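Local coordinates for alpha-1,3-glucanase (Paenibacillus glycanilyticus, PDB 6K0P), which hydrolyses alpha-1,3-glucan as a family 87 glycoside hydrolase, here in an engineered variant of its catalytic domain bound to nigerose, at residues Ala216-Ile221 with Lys243-Gln248; Leu271-Asn276 with Ile301-Phe306. The protein carries 1 engineered substitution. All coordinates share one frame; numbering follows the deposited sequence.

Interaction 1: Ala216-Ile221 with Lys243-Gln248; sequences AGEWTI and KLVAPQ. With GLC (alpha-D-glucopyranose), chain D; GLC (alpha-D-glucopyranose), chain B.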
loop_
_atom_site.group_PDB
_atom_site.type_symbol
_atom_site.label_atom_id
_atom_site.label_comp_id
_atom_site.label_asym_id
_atom_site.label_seq_id
_atom_site.Cartn_x
_atom_site.Cartn_y
_atom_site.Cartn_z
ATOM N N ALA A 216 9.181 20.268 15.912
ATOM C CA ALA A 216 9.040 20.583 14.497
ATOM C C ALA A 216 10.412 20.860 13.900
ATOM O O ALA A 216 11.274 21.478 14.539
ATOM C CB ALA A 216 8.149 21.818 14.340
ATOM N N GLY A 217 10.623 20.385 12.674
ATOM C CA GLY A 217 11.877 20.619 11.996
ATOM C C GLY A 217 12.318 19.435 11.171
ATOM O O GLY A 217 11.584 18.451 11.061
ATOM N N GLU A 218 13.502 19.525 10.577
ATOM C CA GLU A 218 14.114 18.412 9.871
ATOM C C GLU A 218 15.308 17.940 10.679
ATOM O O GLU A 218 16.200 18.735 10.997
ATOM C CB GLU A 218 14.583 18.831 8.481
ATOM C CG GLU A 218 13.479 19.275 7.537
ATOM C CD GLU A 218 14.028 19.565 6.154
ATOM O OE1 GLU A 218 15.147 19.094 5.858
ATOM O OE2 GLU A 218 13.342 20.237 5.367
ATOM N N TRP A 219 15.329 16.649 10.991
ATOM C CA TRP A 219 16.309 16.074 11.905
ATOM C C TRP A 219 16.962 14.895 11.206
ATOM O O TRP A 219 16.269 13.958 10.795
ATOM C CB TRP A 219 15.612 15.628 13.192
ATOM C CG TRP A 219 14.821 16.748 13.791
ATOM C CD1 TRP A 219 13.470 16.948 13.704
ATOM C CD2 TRP A 219 15.347 17.855 14.530
ATOM N NE1 TRP A 219 13.127 18.103 14.362
ATOM C CE2 TRP A 219 14.260 18.674 14.883
ATOM C CE3 TRP A 219 16.632 18.223 14.938
ATOM C CZ2 TRP A 219 14.415 19.844 15.618
ATOM C CZ3 TRP A 219 16.785 19.391 15.676
ATOM C CH2 TRP A 219 15.684 20.182 16.007
ATOM N N THR A 220 18.282 14.945 11.057
ATOM C CA THR A 220 18.976 13.884 10.340
ATOM C C THR A 220 18.866 12.575 11.107
ATOM O O THR A 220 19.121 12.521 12.317
ATOM C CB THR A 220 20.447 14.250 10.166
ATOM O OG1 THR A 220 20.556 15.335 9.240
ATOM C CG2 THR A 220 21.246 13.050 9.631
ATOM N N ILE A 221 18.468 11.521 10.407
ATOM C CA ILE A 221 18.650 10.158 10.882
ATOM C C ILE A 221 19.640 9.495 9.928
ATOM O O ILE A 221 19.303 9.115 8.800
ATOM C CB ILE A 221 17.328 9.391 11.027
ATOM C CG1 ILE A 221 16.438 9.518 9.787
ATOM C CG2 ILE A 221 16.564 9.899 12.246
ATOM C CD1 ILE A 221 15.249 8.558 9.814
ATOM N N LYS A 243 10.055 16.019 11.014
ATOM C CA LYS A 243 10.513 15.234 9.872
ATOM C C LYS A 243 11.872 14.637 10.200
ATOM O O LYS A 243 12.852 15.375 10.364
ATOM C CB LYS A 243 10.637 16.125 8.632
ATOM C CG LYS A 243 9.321 16.794 8.242
ATOM C CD LYS A 243 9.540 17.825 7.136
ATOM C CE LYS A 243 8.246 18.548 6.781
ATOM N NZ LYS A 243 8.459 19.424 5.589
ATOM N N LEU A 244 11.936 13.310 10.265
ATOM C CA LEU A 244 13.203 12.607 10.396
ATOM C C LEU A 244 13.690 12.303 8.986
ATOM O O LEU A 244 12.961 11.691 8.193
ATOM C CB LEU A 244 13.007 11.319 11.191
ATOM C CG LEU A 244 12.269 11.440 12.526
ATOM C CD1 LEU A 244 12.296 10.088 13.258
ATOM C CD2 LEU A 244 12.848 12.548 13.403
ATOM N N VAL A 245 14.892 12.757 8.653
ATOM C CA VAL A 245 15.338 12.815 7.266
ATOM C C VAL A 245 16.620 12.003 7.113
ATOM O O VAL A 245 17.651 12.340 7.710
ATOM C CB VAL A 245 15.540 14.269 6.802
ATOM C CG1 VAL A 245 15.977 14.311 5.349
ATOM C CG2 VAL A 245 14.250 15.072 6.988
ATOM N N ALA A 246 16.565 10.954 6.292
ATOM C CA ALA A 246 17.787 10.257 5.914
ATOM C C ALA A 246 18.637 11.190 5.050
ATOM O O ALA A 246 18.101 12.025 4.321
ATOM C CB ALA A 246 17.445 9.001 5.109
ATOM N N PRO A 247 19.980 11.079 5.116
ATOM C CA PRO A 247 20.825 12.004 4.343
ATOM C C PRO A 247 20.502 11.945 2.864
ATOM O O PRO A 247 20.712 10.913 2.224
ATOM C CB PRO A 247 22.248 11.503 4.628
ATOM C CG PRO A 247 22.132 10.817 5.960
ATOM C CD PRO A 247 20.780 10.156 5.938
ATOM N N GLN A 248 19.969 13.036 2.318
ATOM C CA GLN A 248 19.406 12.985 0.975
ATOM C C GLN A 248 20.458 13.009 -0.123
ATOM O O GLN A 248 20.127 12.702 -1.273
ATOM C CB GLN A 248 18.362 14.089 0.791
ATOM C CG GLN A 248 17.106 13.860 1.639
ATOM C CD GLN A 248 16.372 12.597 1.231
ATOM O OE1 GLN A 248 16.196 12.328 0.044
ATOM N NE2 GLN A 248 15.950 11.812 2.208
HETATM C C1 GLC D . 12.710 18.121 -1.740
HETATM C C2 GLC D . 12.567 17.148 -2.903
HETATM C C3 GLC D . 13.038 15.744 -2.546
HETATM C C4 GLC D . 14.456 15.861 -2.023
HETATM C C5 GLC D . 14.524 16.894 -0.911
HETATM C C6 GLC D . 15.958 16.970 -0.401
HETATM O O2 GLC D . 11.245 17.178 -3.398
HETATM O O3 GLC D . 13.083 15.011 -3.729
HETATM O O4 GLC D . 14.934 14.635 -1.488
HETATM O O5 GLC D . 14.052 18.160 -1.355
HETATM O O6 GLC D . 16.802 17.524 -1.398
HETATM C C1 GLC B . 11.374 18.990 2.791
HETATM C C2 GLC B . 11.960 18.326 1.562
HETATM C C3 GLC B . 11.554 18.936 0.214
HETATM C C4 GLC B . 10.093 19.243 0.255
HETATM C C5 GLC B . 9.856 20.189 1.394
HETATM C C6 GLC B . 8.422 20.700 1.445
HETATM O O1 GLC B . 12.097 20.089 3.091
HETATM O O2 GLC B . 13.354 18.256 1.714
HETATM O O3 GLC B . 11.632 17.939 -0.767
HETATM O O4 GLC B . 9.730 19.864 -0.944
HETATM O O5 GLC B . 10.058 19.430 2.548
HETATM O O6 GLC B . 7.455 19.685 1.557
HETATM O O HOH W 1 10.774 21.066 5.849
HETATM O O HOH W 2 19.536 14.308 6.660
#
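The indole of Trp-219 comes to the Lys-243 carbonyl through CD1, 3.7 Å from Lys-243 O, and Leu-244 CD2 comes 4.1 Å from Trp-219 CB, obliquely to the ring. Trp-219 NE1 is hydrogen-bonded to Pro-215 O, just before the strand. Of the other flat groups, the Glu-218 carboxylate lies with OE2 2.6 Å from O1 of the chain B glucose, which donates the hydrogen. One water accepts from Lys-243 NZ and donates to Glu-218 OE2, joining two opposite charges 5.0 Å apart; NZ itself makes only a weak bond to the sugar's O5. Both residues therefore line a glycan pocket that Gln-248 helps to complete. The backbones are parallel strands, stacked as on successive coils of the right-handed beta-helix of pectin lyase-like proteins. Four N-H...O bonds pair Gly-217, Trp-219 and Ile-221 with Lys-243 and Val-245, the shortest being Val-245 N to Trp-219 O at 2.8 Å. Ile-221 crosses Leu-244 at about a right angle, its CD1 3.8 Å from Leu-244 CB, while CG1, placed between the backbone N and the carbonyl carbon (chi1 48°), lies 3.7 Å from Val-245 O. An alanine at Ile-221 would probably open a gap against Leu-244 CB and the Val-245 carbonyl. Ile-221 O, buried here without a hydrogen-bond partner, packs 3.4 Å from Pro-247 CD.

Interaction 2: Leu271-Asn276 with Ile301-Phe306; sequences LSAWGN and IWVEHF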
loop_
_atom_site.group_PDB
_atom_site.type_symbol
_atom_site.label_atom_id
_atom_site.label_comp_id
_atom_site.label_asym_id
_atom_site.label_seq_id
_atom_site.Cartn_x
_atom_site.Cartn_y
_atom_site.Cartn_z
ATOM N N LEU A 271 4.990 11.896 13.938
ATOM C CA LEU A 271 6.161 12.376 13.218
ATOM C C LEU A 271 6.177 11.743 11.836
ATOM O O LEU A 271 5.428 10.807 11.552
ATOM C CB LEU A 271 7.452 12.073 13.999
ATOM C CG LEU A 271 7.732 10.622 14.434
ATOM C CD1 LEU A 271 8.243 9.761 13.278
ATOM C CD2 LEU A 271 8.723 10.600 15.606
ATOM N N SER A 272 7.068 12.239 10.991
ATOM C CA SER A 272 7.280 11.647 9.683
ATOM C C SER A 272 8.735 11.238 9.517
ATOM O O SER A 272 9.631 11.736 10.212
ATOM C CB SER A 272 6.855 12.581 8.532
ATOM O OG SER A 272 7.626 13.776 8.548
ATOM N N ALA A 273 8.957 10.288 8.606
ATOM C CA ALA A 273 10.295 9.810 8.292
ATOM C C ALA A 273 10.440 9.749 6.782
ATOM O O ALA A 273 9.622 9.120 6.093
ATOM C CB ALA A 273 10.568 8.440 8.911
ATOM N N TRP A 274 11.477 10.408 6.285
ATOM C CA TRP A 274 11.721 10.615 4.862
ATOM C C TRP A 274 13.019 9.897 4.518
ATOM O O TRP A 274 14.111 10.417 4.764
ATOM C CB TRP A 274 11.774 12.118 4.570
ATOM C CG TRP A 274 10.419 12.719 4.800
ATOM C CD1 TRP A 274 9.944 13.267 5.964
ATOM C CD2 TRP A 274 9.343 12.760 3.865
ATOM N NE1 TRP A 274 8.634 13.662 5.799
ATOM C CE2 TRP A 274 8.243 13.362 4.517
ATOM C CE3 TRP A 274 9.200 12.348 2.537
ATOM C CZ2 TRP A 274 7.015 13.558 3.884
ATOM C CZ3 TRP A 274 7.976 12.545 1.906
ATOM C CH2 TRP A 274 6.905 13.150 2.580
ATOM N N GLY A 275 12.899 8.689 3.978
ATOM C CA GLY A 275 14.055 7.884 3.666
ATOM C C GLY A 275 14.755 8.356 2.412
ATOM O O GLY A 275 14.328 9.278 1.718
ATOM N N ASN A 276 15.876 7.701 2.115
ATOM C CA ASN A 276 16.635 8.030 0.915
ATOM C C ASN A 276 16.791 6.833 -0.019
ATOM O O ASN A 276 17.678 6.828 -0.881
ATOM C CB ASN A 276 17.985 8.654 1.271
ATOM C CG ASN A 276 18.894 7.689 2.000
ATOM O OD1 ASN A 276 18.567 6.512 2.159
ATOM N ND2 ASN A 276 20.047 8.191 2.457
ATOM N N ILE A 301 2.289 8.132 12.340
ATOM C CA ILE A 301 3.528 8.435 11.640
ATOM C C ILE A 301 3.311 8.304 10.137
ATOM O O ILE A 301 2.434 7.570 9.662
ATOM C CB ILE A 301 4.777 7.673 12.132
ATOM C CG1 ILE A 301 4.769 6.226 11.672
ATOM C CG2 ILE A 301 4.917 7.772 13.670
ATOM C CD1 ILE A 301 6.135 5.570 11.851
ATOM N N TRP A 302 4.103 9.068 9.387
ATOM C CA TRP A 302 4.035 9.141 7.931
ATOM C C TRP A 302 5.435 8.814 7.430
ATOM O O TRP A 302 6.395 9.509 7.773
ATOM C CB TRP A 302 3.600 10.563 7.557
ATOM C CG TRP A 302 3.665 11.001 6.109
ATOM C CD1 TRP A 302 4.082 10.287 5.015
ATOM C CD2 TRP A 302 3.285 12.292 5.626
ATOM N NE1 TRP A 302 3.985 11.069 3.878
ATOM C CE2 TRP A 302 3.508 12.306 4.235
ATOM C CE3 TRP A 302 2.782 13.443 6.244
ATOM C CZ2 TRP A 302 3.244 13.429 3.451
ATOM C CZ3 TRP A 302 2.525 14.560 5.462
ATOM C CH2 TRP A 302 2.755 14.543 4.081
ATOM N N VAL A 303 5.569 7.713 6.687
ATOM C CA VAL A 303 6.869 7.190 6.278
ATOM C C VAL A 303 6.884 7.028 4.763
ATOM O O VAL A 303 5.919 6.517 4.181
ATOM C CB VAL A 303 7.140 5.840 6.979
ATOM C CG1 VAL A 303 8.461 5.253 6.561
ATOM C CG2 VAL A 303 7.091 6.016 8.488
ATOM N N GLU A 304 7.982 7.452 4.135
ATOM C CA GLU A 304 8.180 7.333 2.695
ATOM C C GLU A 304 9.615 6.955 2.374
ATOM O O GLU A 304 10.544 7.276 3.121
ATOM C CB GLU A 304 7.884 8.638 1.939
ATOM C CG GLU A 304 6.487 9.169 2.211
ATOM C CD GLU A 304 5.902 9.993 1.072
ATOM O OE1 GLU A 304 6.447 9.986 -0.063
ATOM O OE2 GLU A 304 4.854 10.638 1.307
ATOM N N HIS A 305 9.792 6.278 1.238
ATOM C CA HIS A 305 11.123 6.082 0.653
ATOM C C HIS A 305 12.022 5.229 1.539
ATOM O O HIS A 305 13.239 5.445 1.603
ATOM C CB HIS A 305 11.774 7.407 0.242
ATOM C CG HIS A 305 10.890 8.243 -0.624
ATOM N ND1 HIS A 305 10.799 9.613 -0.501
ATOM C CD2 HIS A 305 10.040 7.892 -1.617
ATOM C CE1 HIS A 305 9.925 10.070 -1.384
ATOM N NE2 HIS A 305 9.451 9.047 -2.072
ATOM N N PHE A 306 11.407 4.267 2.222
ATOM C CA PHE A 306 12.071 3.110 2.801
ATOM C C PHE A 306 11.674 1.882 1.999
ATOM O O PHE A 306 10.803 1.938 1.124
ATOM C CB PHE A 306 11.695 2.951 4.285
ATOM C CG PHE A 306 12.303 4.012 5.162
ATOM C CD1 PHE A 306 11.662 5.232 5.349
ATOM C CD2 PHE A 306 13.538 3.808 5.761
ATOM C CE1 PHE A 306 12.233 6.222 6.140
ATOM C CE2 PHE A 306 14.112 4.792 6.553
ATOM C CZ PHE A 306 13.463 6.001 6.741
HETATM O O HOH W 3 12.233 11.028 1.308
#
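Ser-272 OG, whose CB packs against Trp-302 CB, is gripped by three groups: it takes the Trp-274 NE1 hydrogen at 2.9 Å and is also bonded to Pro-239 O and Thr-242 O. This ties the Trp-274 ring back to its own strand and is likely to limit its turning. Glu-304 OE2 receives the Trp-302 NE1 hydrogen at 2.7 Å, almost in the plane of that indole, through the anti lone pair of OE2, while Asn-327 ND2 binds OE1. Trp-274 covers this bonded pair: its CZ3 lies 3.4 Å from Glu-304 CD, the ring and carboxylate planes 38° apart, and its CZ2 stands over one face of Trp-302, offset toward the rim. The two indoles meet obliquely, with planes at 58°. Four backbone bonds join the parallel strands, from Trp-302 N to Leu-271 O at one end to Gly-275 N and Glu-304 O at the other. On the opposite face Leu-271 CD1 packs on Ile-301 CG2, and Ala-273 CB meets Phe-306 CE1 from the loop beyond the strand. Gly-275 CA makes a CH-pi contact with the Phe-306 ring, 3.9 Å from its centroid. A water joins Gly-275 O to His-305 ND1, whose NE2 is hydrogen-bonded to Glu-137 OE1. The pair lies within the beta-helix between strands 242-245 and 319-326, with Phe-287 of strand 286-289 against Ala-273 and Gln-140 of strand 137-143 against the tryptophans.

How the interactions relate
Both segments of interaction 1 precede those of interaction 2 in the sequence, and the centres of the two contacts are about 9 Å apart. Strands 217-220, 242-245, 271-274 and 297-304 follow one another as parallel rungs on one side of the beta-helix, so the two contacts continue a single stack. The join is between 242-245 and 271-274: Leu-244 N and O probably hydrogen-bond to Ser-272 O and Trp-274 N, and Gln-248 NE2 reaches Gly-275 O. All four segments belong to the D2 part of the catalytic domain. Interaction 1 supplies Glu-218, Lys-243 and Gln-248 to a glycan pocket, while in interaction 2, more deeply buried, the side chain of His-305 lies about 6 Å from a bound glucose.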